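Local coordinates for protein GCN5-related N-acetyltransferase:Aminotransferase, class-II (Rhodopseudomonas palustris, PDB 2FIW) that probably transfers the acetyl group of bound acetyl coenzyme A to an amine substrate, as a member of the GCN5-related N-acetyltransferase (GNAT) family, at residues S6-R11 with R97-T102; A22-A27 with Y89-Y94; Q62-A67 with V74-L79. One frame throughout, in Å; residues are numbered along the deposited sequence. Where two conformers were deposited one is given.

Contact 1 of 3, residues S6-R11 with R97-T102. With ACO (acetyl coenzyme *a), chain C.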
loop_
_atom_site.group_PDB
_atom_site.type_symbol
_atom_site.label_atom_id
_atom_site.label_comp_id
_atom_site.label_asym_id
_atom_site.label_seq_id
_atom_site.Cartn_x
_atom_site.Cartn_y
_atom_site.Cartn_z
ATOM N N SER A 6 4.472 19.349 -0.863
ATOM C CA SER A 6 3.326 19.464 0.003
ATOM C C SER A 6 2.933 18.073 0.544
ATOM O O SER A 6 3.210 17.035 -0.075
ATOM C CB SER A 6 2.161 20.066 -0.775
ATOM O OG SER A 6 2.495 21.356 -1.264
ATOM N N THR A 7 2.304 18.055 1.708
ATOM C CA THR A 7 1.782 16.829 2.282
ATOM C C THR A 7 0.346 16.674 1.809
ATOM O O THR A 7 -0.425 17.625 1.853
ATOM C CB THR A 7 1.816 16.910 3.815
ATOM O OG1 THR A 7 3.095 17.410 4.235
ATOM C CG2 THR A 7 1.631 15.558 4.429
ATOM N N PRO A 8 -0.029 15.486 1.329
ATOM C CA PRO A 8 -1.448 15.360 1.031
ATOM C C PRO A 8 -2.312 15.277 2.303
ATOM O O PRO A 8 -1.813 14.945 3.383
ATOM C CB PRO A 8 -1.526 14.049 0.233
ATOM C CG PRO A 8 -0.343 13.280 0.644
ATOM C CD PRO A 8 0.725 14.264 1.008
ATOM N N ALA A 9 -3.590 15.617 2.153
ATOM C CA ALA A 9 -4.591 15.371 3.171
ATOM C C ALA A 9 -4.881 13.880 3.220
ATOM O O ALA A 9 -4.853 13.193 2.194
ATOM C CB ALA A 9 -5.843 16.131 2.853
ATOM N N LEU A 10 -5.142 13.379 4.420
ATOM C CA LEU A 10 -5.476 11.979 4.639
ATOM C C LEU A 10 -6.812 11.914 5.369
ATOM O O LEU A 10 -7.074 12.708 6.273
ATOM C CB LEU A 10 -4.397 11.284 5.475
ATOM C CG LEU A 10 -2.919 11.350 5.068
ATOM C CD1 LEU A 10 -2.069 10.508 6.024
ATOM C CD2 LEU A 10 -2.694 10.882 3.646
ATOM N N ARG A 11 -7.666 10.989 4.954
ATOM C CA ARG A 11 -8.932 10.762 5.632
ATOM C C ARG A 11 -9.253 9.276 5.635
ATOM O O ARG A 11 -8.839 8.558 4.721
ATOM C CB ARG A 11 -10.052 11.545 4.944
ATOM C CG ARG A 11 -10.178 11.253 3.457
ATOM C CD ARG A 11 -11.381 11.923 2.879
ATOM N NE ARG A 11 -11.637 11.465 1.515
ATOM C CZ ARG A 11 -12.288 10.351 1.186
ATOM N NH1 ARG A 11 -12.753 9.518 2.119
ATOM N NH2 ARG A 11 -12.444 10.064 -0.100
ATOM N N ARG A 97 5.653 12.065 -5.154
ATOM C CA ARG A 97 5.097 13.313 -4.657
ATOM C C ARG A 97 4.963 13.252 -3.137
ATOM O O ARG A 97 4.242 14.047 -2.540
ATOM C CB ARG A 97 3.735 13.562 -5.323
ATOM C CG ARG A 97 3.855 14.183 -6.695
ATOM C CD ARG A 97 2.692 13.867 -7.614
ATOM N NE ARG A 97 1.824 15.009 -7.834
ATOM C CZ ARG A 97 1.188 15.296 -8.977
ATOM N NH1 ARG A 97 1.322 14.534 -10.066
ATOM N NH2 ARG A 97 0.406 16.375 -9.029
ATOM N N ASP A 98 5.670 12.300 -2.527
ATOM C CA ASP A 98 5.569 11.978 -1.095
ATOM C C ASP A 98 4.172 11.567 -0.576
ATOM O O ASP A 98 3.887 11.683 0.614
ATOM C CB ASP A 98 6.218 13.072 -0.232
ATOM C CG ASP A 98 7.747 13.039 -0.291
ATOM O OD1 ASP A 98 8.369 14.112 -0.105
ATOM O OD2 ASP A 98 8.330 11.953 -0.540
ATOM N N VAL A 99 3.311 11.081 -1.468
ATOM C CA VAL A 99 2.015 10.506 -1.068
ATOM C C VAL A 99 2.240 9.201 -0.262
ATOM O O VAL A 99 1.730 9.055 0.850
ATOM C CB VAL A 99 1.072 10.220 -2.282
ATOM C CG1 VAL A 99 -0.193 9.481 -1.837
ATOM C CG2 VAL A 99 0.686 11.504 -3.008
ATOM N N GLY A 100 3.031 8.275 -0.806
ATOM C CA GLY A 100 3.380 7.037 -0.101
ATOM C C GLY A 100 3.932 7.268 1.297
ATOM O O GLY A 100 3.487 6.632 2.266
ATOM N N THR A 101 4.907 8.175 1.395
ATOM C CA THR A 101 5.538 8.541 2.675
ATOM C C THR A 101 4.553 9.100 3.710
ATOM O O THR A 101 4.555 8.694 4.862
ATOM C CB THR A 101 6.708 9.551 2.445
ATOM O OG1 THR A 101 7.714 8.922 1.646
ATOM C CG2 THR A 101 7.324 10.033 3.752
ATOM N N THR A 102 3.715 10.031 3.286
ATOM C CA THR A 102 2.660 10.586 4.124
ATOM C C THR A 102 1.738 9.477 4.644
ATOM O O THR A 102 1.453 9.418 5.829
ATOM C CB THR A 102 1.855 11.664 3.328
ATOM O OG1 THR A 102 2.754 12.706 2.917
ATOM C CG2 THR A 102 0.750 12.278 4.168
HETATM N N1A ACO C . 11.890 14.615 -6.332
HETATM C C2A ACO C . 12.556 13.443 -6.375
HETATM N N3A ACO C . 12.142 12.375 -5.667
HETATM C C4A ACO C . 11.026 12.418 -4.874
HETATM C C5A ACO C . 10.286 13.585 -4.780
HETATM C C6A ACO C . 10.769 14.757 -5.573
HETATM N N6A ACO C . 10.110 15.942 -5.539
HETATM N N7A ACO C . 9.254 13.350 -3.939
HETATM C C8A ACO C . 9.351 12.062 -3.526
HETATM N N9A ACO C . 10.432 11.507 -4.091
HETATM C C1B ACO C . 10.947 10.118 -3.953
HETATM C C2B ACO C . 11.264 9.682 -2.535
HETATM O O2B ACO C . 12.564 10.123 -2.140
HETATM C C3B ACO C . 11.193 8.169 -2.660
HETATM O O3B ACO C . 12.482 7.604 -2.905
HETATM P P3B ACO C . 12.846 6.075 -2.510
HETATM O O7A ACO C . 12.181 5.169 -3.541
HETATM O O8A ACO C . 12.268 5.893 -1.126
HETATM O O9A ACO C . 14.358 6.077 -2.567
HETATM C C4B ACO C . 10.265 7.897 -3.851
HETATM O O4B ACO C . 10.033 9.153 -4.491
HETATM C C5B ACO C . 8.920 7.303 -3.432
HETATM O O5B ACO C . 8.412 8.081 -2.337
HETATM P P1A ACO C . 6.899 8.621 -2.269
HETATM O O1A ACO C . 6.691 9.688 -3.324
HETATM O O2A ACO C . 6.668 8.924 -0.806
HETATM O O3A ACO C . 6.087 7.276 -2.649
HETATM P P2A ACO C . 5.015 7.181 -3.823
HETATM O O4A ACO C . 5.753 7.252 -5.131
HETATM O O5A ACO C . 3.926 8.172 -3.524
HETATM O O6A ACO C . 4.402 5.694 -3.638
HETATM C CBP ACO C . 4.526 3.210 -3.759
HETATM C CCP ACO C . 5.166 4.529 -3.293
HETATM C CDP ACO C . 5.517 2.089 -3.472
HETATM C CEP ACO C . 3.226 2.972 -3.006
HETATM C CAP ACO C . 4.177 3.257 -5.266
HETATM O OAP ACO C . 5.358 3.274 -6.086
HETATM C C9P ACO C . 3.187 2.224 -5.797
HETATM O O9P ACO C . 1.882 2.474 -5.772
HETATM N N8P ACO C . 3.615 1.137 -6.294
HETATM C C7P ACO C . 2.876 0.025 -6.908
HETATM C C6P ACO C . 2.043 -0.797 -5.923
HETATM C C5P ACO C . 2.957 -1.397 -4.898
HETATM O O5P ACO C . 4.022 -1.907 -5.223
HETATM N N4P ACO C . 2.546 -1.323 -3.642
HETATM C C3P ACO C . 3.276 -1.808 -2.488
HETATM C C2P ACO C . 2.944 -3.282 -2.327
HETATM S S1P ACO C . 3.420 -3.644 -0.679
HETATM C C ACO C . 1.987 -3.726 0.167
HETATM O O ACO C . 0.984 -3.159 -0.253
HETATM C CH3 ACO C . 1.958 -4.425 1.291
HETATM O O HOH W 1 2.247 15.521 -2.078
#

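Contact 2 of 3, residues A22-A27 with Y89-Y94. With ACO (acetyl coenzyme *a), chain C.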
loop_
_atom_site.group_PDB
_atom_site.type_symbol
_atom_site.label_atom_id
_atom_site.label_comp_id
_atom_site.label_asym_id
_atom_site.label_seq_id
_atom_site.Cartn_x
_atom_site.Cartn_y
_atom_site.Cartn_z
ATOM N N ALA A 22 -10.473 0.742 -5.537
ATOM C CA ALA A 22 -10.242 -0.398 -6.404
ATOM C C ALA A 22 -9.577 0.061 -7.681
ATOM O O ALA A 22 -8.734 -0.640 -8.201
ATOM C CB ALA A 22 -11.556 -1.147 -6.705
ATOM N N ALA A 23 -9.938 1.257 -8.146
ATOM C CA ALA A 23 -9.343 1.884 -9.313
ATOM C C ALA A 23 -7.889 2.343 -9.128
ATOM O O ALA A 23 -7.075 2.230 -10.051
ATOM C CB ALA A 23 -10.211 3.031 -9.784
ATOM N N ILE A 24 -7.551 2.855 -7.950
ATOM C CA ILE A 24 -6.160 3.261 -7.662
ATOM C C ILE A 24 -5.269 2.023 -7.579
ATOM O O ILE A 24 -4.115 2.042 -8.004
ATOM C CB ILE A 24 -6.056 4.072 -6.323
ATOM C CG1 ILE A 24 -6.600 5.493 -6.505
ATOM C CG2 ILE A 24 -4.624 4.123 -5.817
ATOM C CD1 ILE A 24 -7.024 6.165 -5.196
ATOM N N PHE A 25 -5.836 0.959 -7.011
ATOM C CA PHE A 25 -5.165 -0.303 -6.753
ATOM C C PHE A 25 -4.785 -0.993 -8.078
ATOM O O PHE A 25 -3.614 -1.342 -8.281
ATOM C CB PHE A 25 -6.095 -1.151 -5.876
ATOM C CG PHE A 25 -5.713 -2.609 -5.742
ATOM C CD1 PHE A 25 -6.298 -3.578 -6.570
ATOM C CD2 PHE A 25 -4.863 -3.025 -4.720
ATOM C CE1 PHE A 25 -5.981 -4.925 -6.414
ATOM C CE2 PHE A 25 -4.531 -4.353 -4.554
ATOM C CZ PHE A 25 -5.092 -5.320 -5.392
ATOM N N VAL A 26 -5.751 -1.155 -8.985
ATOM C CA VAL A 26 -5.447 -1.801 -10.258
ATOM C C VAL A 26 -4.540 -0.940 -11.142
ATOM O O VAL A 26 -3.672 -1.491 -11.813
ATOM C CB VAL A 26 -6.698 -2.350 -11.058
ATOM C CG1 VAL A 26 -7.793 -2.823 -10.143
ATOM C CG2 VAL A 26 -7.207 -1.362 -12.056
ATOM N N ALA A 27 -4.719 0.388 -11.142
ATOM C CA ALA A 27 -3.891 1.257 -11.979
ATOM C C ALA A 27 -2.453 1.310 -11.482
ATOM O O ALA A 27 -1.516 1.353 -12.270
ATOM C CB ALA A 27 -4.483 2.629 -12.053
ATOM N N TYR A 89 -0.881 1.780 -1.969
ATOM C CA TYR A 89 -1.077 1.943 -3.416
ATOM C C TYR A 89 -1.307 3.413 -3.748
ATOM O O TYR A 89 -2.297 4.013 -3.331
ATOM C CB TYR A 89 -2.234 1.059 -3.938
ATOM C CG TYR A 89 -1.971 -0.402 -3.717
ATOM C CD1 TYR A 89 -1.275 -1.155 -4.671
ATOM C CD2 TYR A 89 -2.372 -1.035 -2.534
ATOM C CE1 TYR A 89 -0.988 -2.512 -4.457
ATOM C CE2 TYR A 89 -2.094 -2.391 -2.300
ATOM C CZ TYR A 89 -1.405 -3.126 -3.271
ATOM O OH TYR A 89 -1.111 -4.466 -3.060
ATOM N N VAL A 90 -0.365 3.991 -4.473
ATOM C CA VAL A 90 -0.479 5.354 -4.982
ATOM C C VAL A 90 -0.812 5.279 -6.461
ATOM O O VAL A 90 -0.250 4.451 -7.170
ATOM C CB VAL A 90 0.845 6.138 -4.763
ATOM C CG1 VAL A 90 0.748 7.599 -5.327
ATOM C CG2 VAL A 90 1.212 6.130 -3.268
ATOM N N HIS A 91 -1.723 6.128 -6.928
ATOM C CA HIS A 91 -2.081 6.169 -8.343
ATOM C C HIS A 91 -0.820 6.469 -9.150
ATOM O O HIS A 91 0.006 7.266 -8.691
ATOM C CB HIS A 91 -3.161 7.231 -8.603
ATOM C CG HIS A 91 -3.839 7.086 -9.928
ATOM N ND1 HIS A 91 -3.377 7.710 -11.072
ATOM C CD2 HIS A 91 -4.912 6.352 -10.304
ATOM C CE1 HIS A 91 -4.151 7.376 -12.092
ATOM N NE2 HIS A 91 -5.094 6.559 -11.654
ATOM N N PRO A 92 -0.637 5.805 -10.321
ATOM C CA PRO A 92 0.566 6.014 -11.151
ATOM C C PRO A 92 0.802 7.468 -11.599
ATOM O O PRO A 92 1.936 7.880 -11.759
ATOM C CB PRO A 92 0.328 5.111 -12.362
ATOM C CG PRO A 92 -1.080 4.733 -12.326
ATOM C CD PRO A 92 -1.531 4.796 -10.917
ATOM N N ASP A 93 -0.267 8.237 -11.770
ATOM C CA ASP A 93 -0.153 9.649 -12.100
ATOM C C ASP A 93 0.333 10.542 -10.953
ATOM O O ASP A 93 0.648 11.704 -11.186
ATOM C CB ASP A 93 -1.475 10.157 -12.684
ATOM C CG ASP A 93 -1.759 9.561 -14.063
ATOM O OD1 ASP A 93 -0.785 9.351 -14.818
ATOM O OD2 ASP A 93 -2.934 9.285 -14.391
ATOM N N TYR A 94 0.437 9.998 -9.737
ATOM C CA TYR A 94 0.791 10.822 -8.575
ATOM C C TYR A 94 1.958 10.328 -7.747
ATOM O O TYR A 94 2.138 10.765 -6.597
ATOM C CB TYR A 94 -0.425 11.043 -7.696
ATOM C CG TYR A 94 -1.521 11.774 -8.427
ATOM C CD1 TYR A 94 -1.563 13.169 -8.435
ATOM C CD2 TYR A 94 -2.499 11.076 -9.126
ATOM C CE1 TYR A 94 -2.555 13.851 -9.109
ATOM C CE2 TYR A 94 -3.499 11.750 -9.820
ATOM C CZ TYR A 94 -3.517 13.137 -9.803
ATOM O OH TYR A 94 -4.518 13.801 -10.469
HETATM N N1A ACO C . 11.890 14.615 -6.332
HETATM C C2A ACO C . 12.556 13.443 -6.375
HETATM N N3A ACO C . 12.142 12.375 -5.667
HETATM C C4A ACO C . 11.026 12.418 -4.874
HETATM C C5A ACO C . 10.286 13.585 -4.780
HETATM C C6A ACO C . 10.769 14.757 -5.573
HETATM N N6A ACO C . 10.110 15.942 -5.539
HETATM N N7A ACO C . 9.254 13.350 -3.939
HETATM C C8A ACO C . 9.351 12.062 -3.526
HETATM N N9A ACO C . 10.432 11.507 -4.091
HETATM C C1B ACO C . 10.947 10.118 -3.953
HETATM C C2B ACO C . 11.264 9.682 -2.535
HETATM O O2B ACO C . 12.564 10.123 -2.140
HETATM C C3B ACO C . 11.193 8.169 -2.660
HETATM O O3B ACO C . 12.482 7.604 -2.905
HETATM P P3B ACO C . 12.846 6.075 -2.510
HETATM O O7A ACO C . 12.181 5.169 -3.541
HETATM O O8A ACO C . 12.268 5.893 -1.126
HETATM O O9A ACO C . 14.358 6.077 -2.567
HETATM C C4B ACO C . 10.265 7.897 -3.851
HETATM O O4B ACO C . 10.033 9.153 -4.491
HETATM C C5B ACO C . 8.920 7.303 -3.432
HETATM O O5B ACO C . 8.412 8.081 -2.337
HETATM P P1A ACO C . 6.899 8.621 -2.269
HETATM O O1A ACO C . 6.691 9.688 -3.324
HETATM O O2A ACO C . 6.668 8.924 -0.806
HETATM O O3A ACO C . 6.087 7.276 -2.649
HETATM P P2A ACO C . 5.015 7.181 -3.823
HETATM O O4A ACO C . 5.753 7.252 -5.131
HETATM O O5A ACO C . 3.926 8.172 -3.524
HETATM O O6A ACO C . 4.402 5.694 -3.638
HETATM C CBP ACO C . 4.526 3.210 -3.759
HETATM C CCP ACO C . 5.166 4.529 -3.293
HETATM C CDP ACO C . 5.517 2.089 -3.472
HETATM C CEP ACO C . 3.226 2.972 -3.006
HETATM C CAP ACO C . 4.177 3.257 -5.266
HETATM O OAP ACO C . 5.358 3.274 -6.086
HETATM C C9P ACO C . 3.187 2.224 -5.797
HETATM O O9P ACO C . 1.882 2.474 -5.772
HETATM N N8P ACO C . 3.615 1.137 -6.294
HETATM C C7P ACO C . 2.876 0.025 -6.908
HETATM C C6P ACO C . 2.043 -0.797 -5.923
HETATM C C5P ACO C . 2.957 -1.397 -4.898
HETATM O O5P ACO C . 4.022 -1.907 -5.223
HETATM N N4P ACO C . 2.546 -1.323 -3.642
HETATM C C3P ACO C . 3.276 -1.808 -2.488
HETATM C C2P ACO C . 2.944 -3.282 -2.327
HETATM S S1P ACO C . 3.420 -3.644 -0.679
HETATM C C ACO C . 1.987 -3.726 0.167
HETATM O O ACO C . 0.984 -3.159 -0.253
HETATM C CH3 ACO C . 1.958 -4.425 1.291
#

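Contact 3 of 3, residues Q62-A67 with V74-L79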
loop_
_atom_site.group_PDB
_atom_site.type_symbol
_atom_site.label_atom_id
_atom_site.label_comp_id
_atom_site.label_asym_id
_atom_site.label_seq_id
_atom_site.Cartn_x
_atom_site.Cartn_y
_atom_site.Cartn_z
ATOM N N GLN A 62 -10.181 -3.025 8.202
ATOM C CA GLN A 62 -8.833 -2.617 8.596
ATOM C C GLN A 62 -8.804 -1.108 8.874
ATOM O O GLN A 62 -9.839 -0.435 8.818
ATOM C CB GLN A 62 -7.838 -3.015 7.510
ATOM C CG GLN A 62 -7.539 -4.527 7.497
ATOM C CD GLN A 62 -6.802 -5.012 6.241
ATOM O OE1 GLN A 62 -6.238 -4.220 5.466
ATOM N NE2 GLN A 62 -6.823 -6.323 6.030
ATOM N N LEU A 63 -7.640 -0.573 9.208
ATOM C CA LEU A 63 -7.511 0.885 9.325
ATOM C C LEU A 63 -6.948 1.444 8.023
ATOM O O LEU A 63 -5.751 1.365 7.768
ATOM C CB LEU A 63 -6.673 1.300 10.546
ATOM C CG LEU A 63 -7.006 0.742 11.941
ATOM C CD1 LEU A 63 -6.152 1.463 12.984
ATOM C CD2 LEU A 63 -8.492 0.878 12.312
ATOM N N THR A 64 -7.842 1.993 7.205
ATOM C CA THR A 64 -7.550 2.364 5.826
ATOM C C THR A 64 -7.694 3.867 5.632
ATOM O O THR A 64 -8.747 4.444 5.895
ATOM C CB THR A 64 -8.484 1.593 4.813
ATOM O OG1 THR A 64 -8.427 0.199 5.090
ATOM C CG2 THR A 64 -8.063 1.822 3.360
ATOM N N LEU A 65 -6.617 4.483 5.166
ATOM C CA LEU A 65 -6.562 5.917 4.952
ATOM C C LEU A 65 -6.458 6.199 3.468
ATOM O O LEU A 65 -5.800 5.457 2.742
ATOM C CB LEU A 65 -5.350 6.519 5.687
ATOM C CG LEU A 65 -5.372 6.608 7.229
ATOM C CD1 LEU A 65 -3.963 6.831 7.805
ATOM C CD2 LEU A 65 -6.341 7.716 7.669
ATOM N N ILE A 66 -7.098 7.282 3.033
ATOM C CA ILE A 66 -7.055 7.724 1.655
ATOM C C ILE A 66 -6.330 9.062 1.553
ATOM O O ILE A 66 -6.679 10.011 2.249
ATOM C CB ILE A 66 -8.468 7.849 1.077
ATOM C CG1 ILE A 66 -9.087 6.458 0.937
ATOM C CG2 ILE A 66 -8.444 8.574 -0.275
ATOM C CD1 ILE A 66 -10.411 6.457 0.261
ATOM N N ALA A 67 -5.313 9.126 0.691
ATOM C CA ALA A 67 -4.603 10.374 0.424
ATOM C C ALA A 67 -5.313 11.138 -0.685
ATOM O O ALA A 67 -5.654 10.569 -1.732
ATOM C CB ALA A 67 -3.164 10.119 0.063
ATOM N N VAL A 74 -5.794 9.952 -4.478
ATOM C CA VAL A 74 -4.605 9.711 -5.286
ATOM C C VAL A 74 -3.764 8.552 -4.731
ATOM O O VAL A 74 -2.722 8.228 -5.297
ATOM C CB VAL A 74 -3.692 10.989 -5.390
ATOM C CG1 VAL A 74 -4.433 12.140 -6.068
ATOM C CG2 VAL A 74 -3.161 11.426 -4.033
ATOM N N GLY A 75 -4.218 7.954 -3.625
ATOM C CA GLY A 75 -3.476 6.909 -2.927
ATOM C C GLY A 75 -4.203 6.425 -1.688
ATOM O O GLY A 75 -5.061 7.131 -1.151
ATOM N N PHE A 76 -3.882 5.212 -1.242
ATOM C CA PHE A 76 -4.426 4.693 0.009
ATOM C C PHE A 76 -3.473 3.677 0.667
ATOM O O PHE A 76 -2.578 3.094 0.012
ATOM C CB PHE A 76 -5.844 4.098 -0.182
ATOM C CG PHE A 76 -5.841 2.735 -0.819
ATOM C CD1 PHE A 76 -5.695 2.599 -2.207
ATOM C CD2 PHE A 76 -5.933 1.583 -0.031
ATOM C CE1 PHE A 76 -5.672 1.334 -2.791
ATOM C CE2 PHE A 76 -5.917 0.318 -0.606
ATOM C CZ PHE A 76 -5.790 0.193 -1.992
ATOM N N ALA A 77 -3.640 3.486 1.967
ATOM C CA ALA A 77 -2.867 2.475 2.672
ATOM C C ALA A 77 -3.714 1.881 3.789
ATOM O O ALA A 77 -4.680 2.494 4.239
ATOM C CB ALA A 77 -1.558 3.056 3.207
ATOM N N SER A 78 -3.339 0.682 4.225
ATOM C CA SER A 78 -4.163 -0.085 5.132
ATOM C C SER A 78 -3.341 -0.807 6.168
ATOM O O SER A 78 -2.420 -1.566 5.853
ATOM C CB SER A 78 -5.009 -1.077 4.355
ATOM O OG SER A 78 -6.222 -1.355 5.030
ATOM N N LEU A 79 -3.671 -0.542 7.425
ATOM C CA LEU A 79 -3.068 -1.264 8.523
ATOM C C LEU A 79 -3.986 -2.421 8.931
ATOM O O LEU A 79 -5.180 -2.220 9.163
ATOM C CB LEU A 79 -2.811 -0.314 9.700
ATOM C CG LEU A 79 -2.164 -0.939 10.937
ATOM C CD1 LEU A 79 -0.655 -1.009 10.760
ATOM C CD2 LEU A 79 -2.538 -0.088 12.141
#

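Contact 1 of 3, residues S6-R11 with R97-T102
Pro8 and Thr102 meet tip to tip, the ring carbon Pro8 CD lying 3.2 Å from Thr102 OG1 while Pro8 CG comes close to Thr102 CB and CG2. The threonine sets OG1 beside its own backbone N and anti to its carbonyl carbon (chi1 -59°), which turns the hydroxyl back to donate to Asp98 O at 2.8 Å. Thr102 N donates to that same carbonyl oxygen at 3.1 Å, so two bonds grip one oxygen in the first helical turn. Beta-branching suits the position: with OG1 occupied in this way, the methyl CG2 faces the incoming chain. Thr7 CG2 packs against Thr102 CG2 at 3.4 Å, a tight approach, and from further along the N-terminal strand Leu10 brings CD2 to within 3.8 Å of Thr102 CG2. The other leucine branch, Leu10 CD1, lies against Thr102 O at 3.7 Å, and Leu10 continues onto Leu103 and Ala106 of helix 99-112. An alanine in place of Thr102 would probably leave Asp98 O with the amide of residue 102 as its donor in this turn and open a gap beside Thr7 CG2, the Pro8 ring and Leu10. The pyrophosphate-binding loop of the GNAT fold leads into this helix, and amides of the loop and first turn bind the diphosphate. Gly100 N donates to ACO O5A at 2.9 Å; a side chain there would run into the bridging oxygen O3A, so the absence of one suits the place. Asp98 N and Thr101 N bind the other phosphate, helped by Thr101 OG1, and Asp98 has a left-handed backbone (phi 58°), a conformation more easily taken by glycine. Away from the diphosphate, Pro8 CG rests 4.2 Å from Val99 CG2; Pro8 also touches Leu69, and Val99 Ala67, of strand 63-69.

Contact 2 of 3, residues A22-A27 with Y89-Y94
Phe25 holds CG anti to its backbone N (chi1 167°), whereas Tyr89 keeps CG beside its own N (chi1 -61°), and from these starting directions the two side chains run side by side, pointing the same way. Their rings form an edge-to-face pair, centroids 4.8 Å apart and planes at 65°: Phe25 CD2 stands over the centre of the tyrosine face, and Phe25 CE2 is 3.6 Å from Tyr89 CZ. An aromatic ring suits Tyr89: one face takes the Phe25 edge, Tyr89 CD1 lies 3.6 Å from ACO C6P, and the hydroxyl is hydrogen-bonded to Trp45. In the GNAT fold, helix 18-32 covers the sheet here, and the pantetheine arm runs beside the end of strand 84-90, where Val90 N donates to ACO O9P at 3.0 Å. Where the strand ends, Ile24 fills the corner, its CG2 methyl 3.4 Å from Tyr89 O and its CG1 at the edge of the His91 imidazole. Small Ala27 lets the segment after His91 come close, Ala27 CB lying 3.8 Å from Pro92 CD. That segment is held in part by Asp93 N, which donates to His91 ND1 at 3.2 Å from a position tilted out of the ring plane.

Contact 3 of 3, residues Q62-A67 with V74-L79
Leu63 and Leu79 exchange a pair of backbone hydrogen bonds, Leu63 N to Leu79 O and Leu79 N to Leu63 O, and Leu65 and Ala77 repeat the pattern two residues on. The strands run antiparallel, at 164° between their directions, as the two arms of a beta hairpin within the GNAT sheet. Between these pairs the alpha carbons add CA-H...O contacts, among them Thr64 CA to Ala77 O at 3.3 Å. Near the turn the regularity breaks: Val74 and Gly75 both face Ala67 in a classic beta bulge, with Val74 N donating to Ala67 O at 2.8 Å and Ala67 N to Gly75 O at 2.7 Å.

Apolar packing divides between the faces. Leu63 and Leu79 lie side by side, Leu63 CD1 4.0 Å from Leu79 CD2. Through Leu63, Leu65, Ala67 and Ala77 this face meets helix 99-112, the two alanines letting the helix come close. On the opposite face Phe76 holds CG between its N and carbonyl carbon (chi1 77°), which starts the ring off away from strand 63-69 and toward helix 18-32. Its CB is 4.2 Å from Ile66 CG1 and its ring carbon CD2 is 4.0 Å from Thr64 CG2, and the residue packs on Thr21, Ile24 and Phe25 of that helix.

Polar side chains gather at one end of the Thr64 face. Thr64 OG1 lies 2.7 Å from Ser78 OG and is hydrogen-bonded to Leu59 O, so a short hydroxyl sits buried without lacking a partner. The backbone bonds hold the strands together irrespective of side-chain type, while the side chains and the bulge suit this particular register, their alternation turning one face to helix 99-112 and the other to helix 18-32.

Overall arrangement
Contact 3 lies nearest the middle of the chain, its centre about 11 Å from that of contact 1 and 12 Å from that of contact 2, which are 14 Å apart. Along the sequence the contacts enclose one another: 6-11 and 22-27 come first, then the hairpin 62-67 with 74-79, then 89-94 and 97-102. All three reach one mixed sheet, where strands 9-12, 63-69, 72-80 and 84-90 are successive neighbours. Helices 99-112 and 18-32 cover its two faces. Contacts 1 and 2 touch acetyl coenzyme A, the first at the diphosphate and the second at the pantetheine, and Val90 packs against Val99 and Gly100, so strand end and helix start form adjoining parts of one site.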